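Local coordinates for nicotinate phosphoribosyltransferase (Porphyromonas gingivalis, PDB 2IM5), which probably catalyses the ATP-driven synthesis of nicotinate D-ribonucleotide from nicotinate and phosphoribosyl diphosphate, a step of NAD(+) biosynthesis, at residues A[5-10]-A[60-65]. Sequence-based numbering, arbitrary orientation.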
loop_
_atom_site.group_PDB
_atom_site.type_symbol
_atom_site.label_atom_id
_atom_site.label_comp_id
_atom_site.label_asym_id
_atom_site.label_seq_id
_atom_site.Cartn_x
_atom_site.Cartn_y
_atom_site.Cartn_z
ATOM N N ARG A 5 17.618 -1.886 -7.064
ATOM C CA ARG A 5 18.283 -1.628 -8.337
ATOM C C ARG A 5 17.475 -0.815 -9.333
ATOM O O ARG A 5 18.036 -0.227 -10.260
ATOM C CB ARG A 5 18.691 -2.952 -8.992
ATOM C CG ARG A 5 19.735 -3.746 -8.210
ATOM C CD ARG A 5 20.908 -2.847 -7.836
ATOM N NE ARG A 5 22.047 -3.589 -7.301
ATOM C CZ ARG A 5 22.838 -4.367 -8.032
ATOM N NH1 ARG A 5 22.612 -4.509 -9.335
ATOM N NH2 ARG A 5 23.856 -5.001 -7.462
ATOM N N SER A 6 16.160 -0.788 -9.159
ATOM C CA SER A 6 15.307 -0.036 -10.071
ATOM C C SER A 6 14.467 1.025 -9.377
ATOM O O SER A 6 13.921 0.801 -8.294
ATOM C CB SER A 6 14.372 -0.981 -10.823
ATOM O OG SER A 6 13.393 -0.234 -11.533
ATOM N N ILE A 7 14.344 2.179 -10.014
ATOM C CA ILE A 7 13.546 3.241 -9.434
ATOM C C ILE A 7 12.066 2.840 -9.489
ATOM O O ILE A 7 11.228 3.456 -8.843
ATOM C CB ILE A 7 13.802 4.580 -10.173
ATOM C CG1 ILE A 7 13.503 5.747 -9.234
ATOM C CG2 ILE A 7 12.948 4.674 -11.425
ATOM C CD1 ILE A 7 14.124 7.059 -9.687
ATOM N N LEU A 8 11.755 1.791 -10.254
ATOM C CA LEU A 8 10.382 1.300 -10.366
ATOM C C LEU A 8 10.114 0.157 -9.388
ATOM O O LEU A 8 8.999 -0.363 -9.326
ATOM C CB LEU A 8 10.081 0.819 -11.788
ATOM C CG LEU A 8 10.143 1.817 -12.943
ATOM C CD1 LEU A 8 9.570 1.154 -14.190
ATOM C CD2 LEU A 8 9.358 3.082 -12.595
ATOM N N ASP A 9 11.129 -0.240 -8.628
ATOM C CA ASP A 9 10.956 -1.313 -7.650
ATOM C C ASP A 9 10.295 -0.696 -6.420
ATOM O O ASP A 9 10.944 -0.410 -5.411
ATOM C CB ASP A 9 12.311 -1.941 -7.294
ATOM C CG ASP A 9 12.178 -3.186 -6.423
ATOM O OD1 ASP A 9 11.073 -3.761 -6.343
ATOM O OD2 ASP A 9 13.190 -3.605 -5.824
ATOM N N THR A 10 8.989 -0.483 -6.537
ATOM C CA THR A 10 8.183 0.115 -5.482
ATOM C C THR A 10 6.723 -0.173 -5.824
ATOM O O THR A 10 6.428 -0.771 -6.868
ATOM C CB THR A 10 8.419 1.649 -5.423
ATOM O OG1 THR A 10 7.694 2.218 -4.326
ATOM C CG2 THR A 10 7.970 2.307 -6.716
ATOM N N LEU A 60 19.987 5.652 -8.099
ATOM C CA LEU A 60 18.900 5.185 -8.952
ATOM C C LEU A 60 18.397 6.260 -9.912
ATOM O O LEU A 60 18.320 7.442 -9.567
ATOM C CB LEU A 60 17.728 4.698 -8.097
ATOM C CG LEU A 60 17.978 3.520 -7.151
ATOM C CD1 LEU A 60 16.793 3.350 -6.229
ATOM C CD2 LEU A 60 18.230 2.254 -7.955
ATOM N N SER A 61 18.065 5.847 -11.129
ATOM C CA SER A 61 17.528 6.768 -12.118
ATOM C C SER A 61 16.716 5.976 -13.131
ATOM O O SER A 61 17.049 4.840 -13.466
ATOM C CB SER A 61 18.640 7.556 -12.820
ATOM O OG SER A 61 19.431 6.718 -13.629
ATOM N N LEU A 62 15.638 6.586 -13.597
ATOM C CA LEU A 62 14.739 5.964 -14.556
ATOM C C LEU A 62 15.479 5.649 -15.853
ATOM O O LEU A 62 16.149 6.518 -16.414
ATOM C CB LEU A 62 13.574 6.919 -14.838
ATOM C CG LEU A 62 12.374 6.382 -15.613
ATOM C CD1 LEU A 62 11.621 5.359 -14.756
ATOM C CD2 LEU A 62 11.468 7.554 -15.994
ATOM N N THR A 63 15.374 4.412 -16.327
ATOM C CA THR A 63 16.034 4.053 -17.577
ATOM C C THR A 63 15.109 4.438 -18.725
ATOM O O THR A 63 13.945 4.788 -18.510
ATOM C CB THR A 63 16.321 2.536 -17.679
ATOM O OG1 THR A 63 15.088 1.826 -17.820
ATOM C CG2 THR A 63 17.047 2.036 -16.440
ATOM N N ARG A 64 15.625 4.372 -19.946
ATOM C CA ARG A 64 14.829 4.703 -21.119
ATOM C C ARG A 64 13.680 3.702 -21.297
ATOM O O ARG A 64 12.556 4.089 -21.609
ATOM C CB ARG A 64 15.718 4.720 -22.365
ATOM C CG ARG A 64 15.082 5.386 -23.580
ATOM C CD ARG A 64 14.448 6.736 -23.214
ATOM N NE ARG A 64 15.262 7.489 -22.257
ATOM C CZ ARG A 64 14.947 8.692 -21.779
ATOM N NH1 ARG A 64 13.827 9.299 -22.167
ATOM N NH2 ARG A 64 15.748 9.288 -20.902
ATOM N N ASP A 65 13.955 2.419 -21.087
ATOM C CA ASP A 65 12.910 1.410 -21.226
ATOM C C ASP A 65 11.833 1.580 -20.168
ATOM O O ASP A 65 10.649 1.384 -20.448
ATOM C CB ASP A 65 13.482 -0.009 -21.124
ATOM C CG ASP A 65 14.277 -0.408 -22.350
ATOM O OD1 ASP A 65 14.012 0.145 -23.442
ATOM O OD2 ASP A 65 15.158 -1.291 -22.223
HETATM O O HOH W 1 15.712 2.749 -12.579
#
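Ile7 and Leu60 bring the two backbones closest, their CA atoms 5.7 Å apart, where residues 5-8 and 60-62 run about 40° from one another. No hydrogen bond joins the segments directly; instead a water accepts from Ile7 N and donates to Ser61 O (2.6 Å). Segment 5-10 folds back as a type I turn from Ser6 to Asp9, within which Ser6 OG accepts from Leu8 N (2.9 Å) in an ST turn. Ile7, at the second position of the turn, has CB directed at segment 60-65, 4.4 Å from Leu60 CB. Its CG2 lies 3.7 Å from Leu62 CD1, the two side chains crossing at about a right angle, while CD1 approaches Ser61 CA. Leu62 CG is anti to the backbone N (chi1 -169°), and from CG the CD1 branch fits against both Ile7 CG2 and Leu8 CD2, the latter at 3.9 Å. Leu60 CD2 lies 3.4 Å from both Arg5 C and Arg5 O. The Thr63 side chain caps a backbone N in the first turn of helix 64-73, and Glu66 OE1 returns the bond to Thr63 N, a capping box, while OE2 bonds Ser6 OG. Within the enzyme's N-terminal domain, the contact joins the N-terminal loop to the start of this helix. Leu8 and Leu62 both pack on Leu70, and Leu8 also meets Val197 and His198, placing the loop between helices 64-73 and 197-203.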